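Local coordinates for protein putative laminarinase (Phanerochaete chrysosporium, PDB 2W39) that probably hydrolyses internal beta-1,3- and beta-1,4-glucosidic bonds in beta-glucans such as laminarin and lichenin, as a secreted family 16 glycoside hydrolase, at residues 52-57 / 69-74; 27-33 / 250-256; 194-200 / 227-233. All coordinates share one frame. Numbering follows the deposited sequence.

Contact 1: residues 52-57 / 69-74; sequences LILRAD and RNSVRI. With NAG (2-acetamido-2-deoxy-beta-D-glucopyranose), chain C.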
# COMPACT_ATOMS: atom_id res chain seq x y z
N LEU A 52 -6.59 5.25 13.15
CA LEU A 52 -5.97 6.23 12.28
C LEU A 52 -6.81 6.31 11.02
O LEU A 52 -7.01 5.29 10.34
CB LEU A 52 -4.55 5.82 11.92
CG LEU A 52 -3.82 6.70 10.91
CD1 LEU A 52 -3.42 8.02 11.51
CD2 LEU A 52 -2.62 5.98 10.26
N ILE A 53 -7.31 7.50 10.72
CA ILE A 53 -7.97 7.76 9.45
C ILE A 53 -7.09 8.65 8.59
O ILE A 53 -6.56 9.67 9.07
CB ILE A 53 -9.33 8.49 9.65
CG1 ILE A 53 -10.27 7.75 10.60
CG2 ILE A 53 -9.99 8.85 8.30
CD1 ILE A 53 -10.60 6.40 10.14
N LEU A 54 -6.92 8.24 7.33
CA LEU A 54 -6.21 9.04 6.32
C LEU A 54 -7.18 9.15 5.17
O LEU A 54 -7.59 8.13 4.62
CB LEU A 54 -4.94 8.32 5.82
CG LEU A 54 -3.95 7.91 6.91
CD1 LEU A 54 -2.87 7.02 6.30
CD2 LEU A 54 -3.34 9.13 7.63
N ARG A 55 -7.58 10.37 4.81
CA ARG A 55 -8.68 10.54 3.85
C ARG A 55 -8.42 11.64 2.83
O ARG A 55 -7.59 12.53 3.03
CB ARG A 55 -10.00 10.83 4.59
CG ARG A 55 -9.96 12.07 5.48
CD ARG A 55 -11.33 12.67 5.80
NE ARG A 55 -12.23 11.79 6.53
CZ ARG A 55 -12.31 11.65 7.86
NH1 ARG A 55 -13.22 10.81 8.32
NH2 ARG A 55 -11.51 12.30 8.74
N ALA A 56 -9.17 11.55 1.73
CA ALA A 56 -9.29 12.62 0.75
C ALA A 56 -10.24 13.70 1.20
O ALA A 56 -11.21 13.43 1.91
CB ALA A 56 -9.84 12.03 -0.54
N ASP A 57 -10.01 14.91 0.74
CA ASP A 57 -11.03 15.96 0.80
C ASP A 57 -12.28 15.47 0.06
O ASP A 57 -12.19 15.04 -1.11
CB ASP A 57 -10.42 17.22 0.15
CG ASP A 57 -11.41 18.37 -0.01
OD1 ASP A 57 -12.55 18.13 -0.44
OD2 ASP A 57 -10.98 19.53 0.22
N ARG A 69 -6.82 17.25 -5.60
CA ARG A 69 -7.65 17.00 -4.42
C ARG A 69 -6.75 16.76 -3.22
O ARG A 69 -5.80 15.98 -3.28
CB ARG A 69 -8.57 15.80 -4.67
CG ARG A 69 -9.59 15.55 -3.56
CD ARG A 69 -10.81 14.77 -4.02
NE ARG A 69 -11.66 15.57 -4.92
CZ ARG A 69 -12.42 16.60 -4.54
NH1 ARG A 69 -12.51 16.97 -3.26
NH2 ARG A 69 -13.08 17.27 -5.47
N ASN A 70 -7.04 17.43 -2.11
CA ASN A 70 -6.19 17.26 -0.93
C ASN A 70 -6.22 15.83 -0.43
O ASN A 70 -7.29 15.19 -0.36
CB ASN A 70 -6.62 18.18 0.22
CG ASN A 70 -6.32 19.64 -0.03
OD1 ASN A 70 -5.53 20.00 -0.90
ND2 ASN A 70 -6.95 20.50 0.77
N SER A 71 -5.04 15.31 -0.10
CA SER A 71 -4.88 13.96 0.40
C SER A 71 -3.57 13.90 1.17
O SER A 71 -2.90 14.93 1.35
CB SER A 71 -4.90 12.97 -0.77
OG SER A 71 -5.03 11.64 -0.28
N VAL A 72 -3.21 12.69 1.61
CA VAL A 72 -2.03 12.52 2.43
C VAL A 72 -1.18 11.34 1.97
O VAL A 72 -1.70 10.34 1.44
CB VAL A 72 -2.37 12.40 3.94
CG1 VAL A 72 -3.08 13.67 4.46
CG2 VAL A 72 -3.21 11.16 4.23
N ARG A 73 0.11 11.46 2.25
CA ARG A 73 1.12 10.43 2.01
C ARG A 73 2.01 10.45 3.24
O ARG A 73 2.76 11.41 3.45
CB ARG A 73 1.90 10.76 0.74
CG ARG A 73 3.12 9.86 0.50
CD ARG A 73 3.61 10.00 -0.91
NE ARG A 73 4.96 9.45 -1.08
CZ ARG A 73 5.44 8.99 -2.24
NH1 ARG A 73 4.66 8.84 -3.30
NH2 ARG A 73 6.71 8.59 -2.31
N ILE A 74 1.88 9.45 4.09
CA ILE A 74 2.65 9.41 5.32
C ILE A 74 3.78 8.42 5.20
O ILE A 74 3.67 7.39 4.54
CB ILE A 74 1.74 9.15 6.58
CG1 ILE A 74 1.13 7.72 6.63
CG2 ILE A 74 0.66 10.24 6.70
CD1 ILE A 74 0.56 7.37 8.00
C1 NAG C . -12.84 14.22 11.79
C2 NAG C . -14.21 14.63 12.36
C3 NAG C . -14.86 13.50 13.17
C4 NAG C . -14.75 12.15 12.48
C5 NAG C . -13.30 11.89 12.08
C6 NAG C . -13.12 10.52 11.43
C7 NAG C . -14.74 16.92 13.17
C8 NAG C . -14.43 17.91 14.26
N2 NAG C . -14.05 15.78 13.23
O3 NAG C . -16.22 13.78 13.44
O4 NAG C . -15.20 11.13 13.36
O5 NAG C . -12.91 12.93 11.18
O6 NAG C . -13.85 10.42 10.22
O7 NAG C . -15.59 17.18 12.32
O HOH W 1 -9.06 19.50 -1.99
O HOH W 2 -9.29 19.78 2.33
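Strand 51-55 and broken strand 69-76 lie face to face at Leu-54, where CA stands 6.7 Å from CA of Val-72, and close up toward Asp-57. Val-72 (m) and Ile-74 (p, t) point CB toward 52-57. Leu-54 (m, t) lays CB 3.7 Å from CG2 of Val-72 and CD1 3.8 Å from CD1 of Ile-74; Leu-52 (t, p) brings CD2 to 4.1 Å from Ile-74 CD1. At the other end Asp-57 N donates to Asn-70 O (2.9 Å). The t rotamer of Asp-57 sets OD1 3.0 Å from Arg-69 NH1 in a salt bridge; Arg-69 has its CB sideways but its end nearer, and NH1 also donates to Asp-57 O (2.9 Å). Arg-69 NH2 reaches the carbonyls of Thr-60 and Val-277, and Asp-57 OD2 the Thr-60 hydroxyl (OG1). Arg-55 points CB away; its NH2 donates to O5 of the N-acetylglucosamine (2.9 Å), beside glycosylated Asn-43. This polar pair is local; aliphatic side chains meeting between two sheets characterise the GH16 beta-sandwich.

Contact 2: residues 27-33 / 250-256; sequences THGRVNY and NLTFCGD. With BGC (beta-D-glucopyranose), chain B; LGC (D-glucono-1,5-lactone), chain D.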
# COMPACT_ATOMS: atom_id res chain seq x y z
N THR A 27 3.86 10.12 -8.94
CA THR A 27 3.03 9.42 -9.92
C THR A 27 2.07 10.34 -10.67
O THR A 27 1.18 9.87 -11.37
CB THR A 27 2.31 8.19 -9.32
OG1 THR A 27 1.64 8.55 -8.11
CG2 THR A 27 3.31 7.11 -8.99
N HIS A 28 2.27 11.66 -10.53
CA HIS A 28 1.59 12.65 -11.40
C HIS A 28 0.06 12.65 -11.26
O HIS A 28 -0.65 12.95 -12.22
CB HIS A 28 2.02 12.46 -12.86
CG HIS A 28 3.50 12.42 -13.02
ND1 HIS A 28 4.18 11.26 -13.29
CD2 HIS A 28 4.44 13.38 -12.85
CE1 HIS A 28 5.48 11.51 -13.34
NE2 HIS A 28 5.66 12.78 -13.06
N GLY A 29 -0.44 12.34 -10.07
CA GLY A 29 -1.87 12.30 -9.84
C GLY A 29 -2.52 13.66 -9.66
O GLY A 29 -1.83 14.69 -9.51
N ARG A 30 -3.84 13.66 -9.67
CA ARG A 30 -4.63 14.88 -9.45
C ARG A 30 -4.82 15.04 -7.94
O ARG A 30 -5.92 14.90 -7.40
CB ARG A 30 -5.95 14.78 -10.20
CG ARG A 30 -6.81 16.02 -10.13
CD ARG A 30 -6.10 17.28 -10.63
NE ARG A 30 -7.00 18.42 -10.53
CZ ARG A 30 -6.60 19.69 -10.44
NH1 ARG A 30 -5.31 20.01 -10.44
NH2 ARG A 30 -7.53 20.63 -10.35
N VAL A 31 -3.70 15.31 -7.27
CA VAL A 31 -3.63 15.26 -5.81
C VAL A 31 -2.83 16.43 -5.31
O VAL A 31 -1.88 16.89 -5.96
CB VAL A 31 -2.99 13.92 -5.33
CG1 VAL A 31 -1.48 13.83 -5.65
CG2 VAL A 31 -3.22 13.71 -3.83
N ASN A 32 -3.20 16.92 -4.13
CA ASN A 32 -2.41 17.90 -3.40
C ASN A 32 -2.06 17.27 -2.06
O ASN A 32 -2.91 17.20 -1.16
CB ASN A 32 -3.18 19.20 -3.21
CG ASN A 32 -2.34 20.27 -2.57
OD1 ASN A 32 -1.26 20.59 -3.06
ND2 ASN A 32 -2.81 20.82 -1.47
N TYR A 33 -0.83 16.78 -1.94
CA TYR A 33 -0.39 16.14 -0.71
C TYR A 33 -0.03 17.22 0.31
O TYR A 33 0.89 18.01 0.09
CB TYR A 33 0.82 15.28 -1.00
CG TYR A 33 0.54 13.91 -1.57
CD1 TYR A 33 -0.49 13.10 -1.05
CD2 TYR A 33 1.36 13.37 -2.57
CE1 TYR A 33 -0.70 11.80 -1.55
CE2 TYR A 33 1.16 12.08 -3.05
CZ TYR A 33 0.15 11.29 -2.51
OH TYR A 33 -0.06 10.00 -2.93
N ASN A 250 -0.48 5.94 1.49
CA ASN A 250 -0.91 7.13 0.75
C ASN A 250 -2.19 6.91 -0.01
O ASN A 250 -2.66 5.78 -0.16
CB ASN A 250 0.19 7.60 -0.24
CG ASN A 250 0.36 6.66 -1.39
OD1 ASN A 250 1.00 5.61 -1.25
ND2 ASN A 250 -0.25 6.98 -2.54
N LEU A 251 -2.72 8.02 -0.52
CA LEU A 251 -3.83 7.97 -1.45
C LEU A 251 -3.60 9.06 -2.50
O LEU A 251 -3.60 10.25 -2.17
CB LEU A 251 -5.15 8.21 -0.72
CG LEU A 251 -6.38 8.45 -1.61
CD1 LEU A 251 -6.67 7.26 -2.52
CD2 LEU A 251 -7.59 8.81 -0.75
N THR A 252 -3.38 8.64 -3.74
CA THR A 252 -3.38 9.58 -4.86
C THR A 252 -4.62 9.35 -5.73
O THR A 252 -5.43 8.45 -5.44
CB THR A 252 -2.04 9.56 -5.66
OG1 THR A 252 -2.01 10.74 -6.48
CG2 THR A 252 -1.86 8.31 -6.51
N PHE A 253 -4.79 10.18 -6.75
CA PHE A 253 -5.94 10.07 -7.67
C PHE A 253 -5.43 10.22 -9.09
O PHE A 253 -4.55 11.04 -9.35
CB PHE A 253 -6.99 11.16 -7.42
CG PHE A 253 -7.29 11.39 -5.96
CD1 PHE A 253 -6.70 12.45 -5.28
CD2 PHE A 253 -8.14 10.53 -5.27
CE1 PHE A 253 -6.95 12.65 -3.91
CE2 PHE A 253 -8.40 10.73 -3.92
CZ PHE A 253 -7.81 11.79 -3.24
N CYS A 254 -5.98 9.43 -10.02
CA CYS A 254 -5.61 9.50 -11.44
C CYS A 254 -4.12 9.19 -11.60
O CYS A 254 -3.65 8.21 -11.04
CB CYS A 254 -6.02 10.87 -12.04
SG CYS A 254 -7.75 11.31 -11.69
N GLY A 255 -3.38 10.00 -12.35
CA GLY A 255 -1.94 9.78 -12.48
C GLY A 255 -1.57 8.63 -13.38
O GLY A 255 -2.40 8.13 -14.16
N ASP A 256 -0.34 8.16 -13.24
CA ASP A 256 0.26 7.35 -14.29
C ASP A 256 -0.32 5.93 -14.44
O ASP A 256 -0.11 5.29 -15.47
CB ASP A 256 1.77 7.33 -14.11
CG ASP A 256 2.38 8.72 -14.17
OD1 ASP A 256 1.83 9.61 -14.85
OD2 ASP A 256 3.43 8.91 -13.52
C2 BGC B . 4.98 2.83 -8.20
C3 BGC B . 5.32 3.96 -7.23
C4 BGC B . 4.05 4.37 -6.50
C5 BGC B . 3.67 3.21 -5.61
C6 BGC B . 2.46 3.54 -4.74
C1 BGC B . 3.98 1.78 -7.67
O1 BGC B . 2.93 1.60 -8.64
O2 BGC B . 6.19 2.16 -8.61
O3 BGC B . 5.91 5.08 -7.93
O4 BGC B . 4.26 5.55 -5.73
O5 BGC B . 3.37 2.04 -6.39
O6 BGC B . 1.26 3.36 -5.50
C1 LGC D . 4.52 1.88 -7.62
C2 LGC D . 5.40 2.99 -8.12
O5 LGC D . 3.77 1.96 -6.36
O1 LGC D . 4.41 0.86 -8.28
O2 LGC D . 6.72 2.50 -8.41
C3 LGC D . 5.43 4.16 -7.13
O3 LGC D . 5.86 5.36 -7.79
C4 LGC D . 4.05 4.35 -6.50
O4 LGC D . 3.97 5.58 -5.78
C5 LGC D . 3.80 3.16 -5.58
C6 LGC D . 2.51 3.22 -4.76
O6 LGC D . 1.35 3.40 -5.59
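Asp-256, Tyr-33 and Thr-252 give up the most surface here, each organising a different part. Asp-256, at the exposed end, turns its carboxylate to the ring edge of His-28: ND1 donates to OD2 over a very short 2.5 Å. Its backbone N donates to Thr-27 O (3.0 Å), so one residue holds two neighbours in the 27-33 segment. The CA atoms of the two segments come closest at Gly-29 and Gly-255, 3.7 Å apart; a CB on either would clash, and Gly-255 also has a positive phi. Beside them Arg-30 N donates to Phe-253 O (2.7 Å).

Thr-252 occupies the middle. Its OG1 lies 3.2 Å from CG1 of Val-31, and its CG2 3.9 Å from OG1 of Thr-27; Asp-25 accepts hydrogen bonds from both threonine hydroxyls and from Gly-29 N. Tyr-33 reaches back across strand 250-253, with CE1 3.3 Å from Leu-251 O and OH 3.4 Å from CB of Thr-252, and its OH takes a weak hydrogen bond from ND2 (3.1 Å) of Asn-250, whose OD1 is hydrogen-bonded to Trp-103 NE1. Thr-27 also belongs to the sugar pocket, its CG2 lying 3.3 Å from O3 of the gluconolactone.

The axes of strands 31-33 and 250-253 approach to 7.1 Å, with 150° between their directions. They do not pair directly; each pairs with 69-76, parallel for 31-33 and antiparallel for 246-253, hence their roughly opposite directions. Strand 98-105 flanks 246-253, with Trp-99 against Thr-27 and Thr-252, while helix 273-279 packs on Arg-30 and Phe-253 and is tied to Cys-254 through Cys-273.

Contact 3: residues 194-200 / 227-233; sequences SFIKVWF and PTAFFPN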
# COMPACT_ATOMS: atom_id res chain seq x y z
N SER A 194 16.74 -13.45 1.84
CA SER A 194 16.42 -14.53 0.93
C SER A 194 15.10 -14.43 0.20
O SER A 194 14.90 -15.12 -0.78
CB SER A 194 16.43 -15.86 1.70
OG SER A 194 17.72 -16.22 2.17
N PHE A 195 14.17 -13.61 0.68
CA PHE A 195 12.85 -13.52 0.07
C PHE A 195 12.09 -12.33 0.62
O PHE A 195 12.43 -11.76 1.66
CB PHE A 195 12.02 -14.80 0.31
CG PHE A 195 11.75 -15.12 1.76
CD1 PHE A 195 10.84 -14.38 2.52
CD2 PHE A 195 12.39 -16.21 2.37
CE1 PHE A 195 10.60 -14.69 3.87
CE2 PHE A 195 12.14 -16.53 3.71
CZ PHE A 195 11.25 -15.76 4.44
N ILE A 196 11.03 -11.99 -0.11
CA ILE A 196 9.93 -11.18 0.42
C ILE A 196 8.66 -12.00 0.28
O ILE A 196 8.43 -12.63 -0.75
CB ILE A 196 9.86 -9.82 -0.32
CG1 ILE A 196 11.06 -8.95 0.07
CG2 ILE A 196 8.53 -9.10 -0.01
CD1 ILE A 196 11.27 -7.72 -0.78
N LYS A 197 7.85 -11.98 1.35
CA LYS A 197 6.54 -12.64 1.37
C LYS A 197 5.49 -11.65 1.81
O LYS A 197 5.74 -10.82 2.70
CB LYS A 197 6.53 -13.82 2.34
CG LYS A 197 7.33 -15.03 1.87
CD LYS A 197 7.43 -16.11 2.93
CE LYS A 197 8.36 -17.23 2.45
NZ LYS A 197 8.51 -18.30 3.48
N VAL A 198 4.30 -11.74 1.21
CA VAL A 198 3.14 -11.01 1.70
C VAL A 198 2.02 -12.02 1.95
O VAL A 198 1.77 -12.89 1.11
CB VAL A 198 2.65 -9.94 0.68
CG1 VAL A 198 1.42 -9.21 1.18
CG2 VAL A 198 3.74 -8.93 0.34
N TRP A 199 1.35 -11.85 3.09
CA TRP A 199 0.14 -12.61 3.39
C TRP A 199 -1.03 -11.64 3.50
O TRP A 199 -0.90 -10.58 4.15
CB TRP A 199 0.22 -13.31 4.74
CG TRP A 199 1.21 -14.42 4.89
CD1 TRP A 199 0.94 -15.76 4.86
CD2 TRP A 199 2.61 -14.29 5.16
NE1 TRP A 199 2.10 -16.48 5.08
CE2 TRP A 199 3.14 -15.60 5.27
CE3 TRP A 199 3.47 -13.19 5.34
CZ2 TRP A 199 4.49 -15.85 5.57
CZ3 TRP A 199 4.81 -13.44 5.63
CH2 TRP A 199 5.30 -14.75 5.73
N PHE A 200 -2.17 -12.02 2.93
CA PHE A 200 -3.42 -11.35 3.20
C PHE A 200 -4.37 -12.30 3.91
O PHE A 200 -4.58 -13.41 3.44
CB PHE A 200 -4.11 -10.88 1.92
CG PHE A 200 -5.49 -10.37 2.17
CD1 PHE A 200 -5.69 -9.29 3.04
CD2 PHE A 200 -6.61 -11.01 1.64
CE1 PHE A 200 -6.96 -8.84 3.33
CE2 PHE A 200 -7.90 -10.54 1.96
CZ PHE A 200 -8.04 -9.46 2.79
N PRO A 227 2.35 -18.04 1.87
CA PRO A 227 2.10 -16.63 1.60
C PRO A 227 1.19 -16.42 0.39
O PRO A 227 1.06 -17.27 -0.49
CB PRO A 227 3.50 -16.07 1.33
CG PRO A 227 4.25 -17.23 0.80
CD PRO A 227 3.75 -18.42 1.58
N THR A 228 0.55 -15.26 0.35
CA THR A 228 -0.23 -14.84 -0.79
C THR A 228 0.68 -14.50 -1.99
O THR A 228 0.40 -14.90 -3.12
CB THR A 228 -1.10 -13.64 -0.40
OG1 THR A 228 -1.87 -13.97 0.76
CG2 THR A 228 -2.03 -13.27 -1.53
N ALA A 229 1.75 -13.76 -1.71
CA ALA A 229 2.78 -13.46 -2.71
C ALA A 229 4.12 -13.89 -2.15
O ALA A 229 4.43 -13.64 -0.99
CB ALA A 229 2.81 -11.96 -3.05
N PHE A 230 4.93 -14.52 -2.99
CA PHE A 230 6.28 -14.99 -2.64
C PHE A 230 7.22 -14.51 -3.72
O PHE A 230 7.00 -14.72 -4.92
CB PHE A 230 6.25 -16.52 -2.59
CG PHE A 230 7.56 -17.20 -2.19
CD1 PHE A 230 7.82 -18.48 -2.68
CD2 PHE A 230 8.48 -16.63 -1.31
CE1 PHE A 230 8.96 -19.17 -2.31
CE2 PHE A 230 9.63 -17.32 -0.94
CZ PHE A 230 9.86 -18.60 -1.45
N PHE A 231 8.28 -13.86 -3.26
CA PHE A 231 9.36 -13.35 -4.10
C PHE A 231 10.65 -13.98 -3.60
O PHE A 231 11.35 -13.42 -2.75
CB PHE A 231 9.42 -11.83 -4.03
CG PHE A 231 8.16 -11.17 -4.49
CD1 PHE A 231 7.23 -10.67 -3.57
CD2 PHE A 231 7.88 -11.06 -5.86
CE1 PHE A 231 6.05 -10.07 -4.03
CE2 PHE A 231 6.70 -10.45 -6.31
CZ PHE A 231 5.79 -9.95 -5.39
N PRO A 232 10.97 -15.20 -4.07
CA PRO A 232 12.18 -15.89 -3.62
C PRO A 232 13.42 -15.29 -4.29
O PRO A 232 13.32 -14.45 -5.19
CB PRO A 232 11.95 -17.32 -4.11
CG PRO A 232 11.13 -17.15 -5.32
CD PRO A 232 10.18 -16.01 -5.02
N ASN A 233 14.59 -15.75 -3.86
CA ASN A 233 15.84 -15.26 -4.42
C ASN A 233 16.40 -16.11 -5.56
O ASN A 233 17.53 -15.88 -6.00
CB ASN A 233 16.88 -15.03 -3.32
CG ASN A 233 17.38 -16.32 -2.69
OD1 ASN A 233 16.89 -17.41 -2.97
ND2 ASN A 233 18.38 -16.20 -1.81
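Backbone hydrogen bonds pair the two strands in antiparallel register. Ile-196 and Phe-231 exchange two, 3.0 Å from Ile-196 N to Phe-231 O and 2.8 Å from Phe-231 N to Ile-196 O. Val-198 N donates to Ala-229 O (2.9 Å), and Val-198 O receives Ala-229 N (3.0 Å) and, weakly, Thr-228 N (2.8 Å). Thr-228 and Ala-229 thus both face Val-198, forming a classic beta bulge. Beyond it the Thr-228 side chain takes over from the backbone, its OG1 accepting from Phe-200 N (2.9 Å).

On one face, CE of Lys-197 sits 3.6 Å from CE2 of Phe-230, an atom also 3.7 Å from CB of Phe-195. Pro-227 lies against Trp-199 in a CH-pi contact, its CA 3.7 Å from the centroid of the five-membered ring, and Trp-199 NE1 binds Gly-225 O. The other face carries Ile-196, Val-198, Ala-229 and Phe-231, with Ile-196 CG2 4.1 Å from Phe-231 CD1; they pack on Met-130, Leu-132, Cys-165 and Val-167 of strands 129-133 and 165-168. Strand 195-202 pairs antiparallel with 185-191 on its other side, and with 229-232 forms a bulged antiparallel pair whose apolar face fills the interior of a beta-sandwich.

In the fold
Contacts 1 and 2 adjoin, their centres about 11 Å apart: strand 69-76 of contact 1 is the sheet neighbour of both strands of contact 2, 31-33 (parallel) and 246-253 (antiparallel). They touch through Ser-71 OG and Leu-251 O (2.8 Å), Asn-70 OD1 and Asn-32 ND2 (2.9 Å), and packing of Ala-56 on Phe-253. Contact 3 lies across the chain's centre, about 29 Å and about 27 Å from the centres of contacts 1 and 2. Its strands belong to the sheet containing 51-55, so contact 1 spans both large sheets. In sequence, contact 2 joins early and late parts and encloses the other two, which follow in series. Thr-27 of contact 2 borders the sugar pocket, and Arg-73 of contact 1 also reaches a bound glucose.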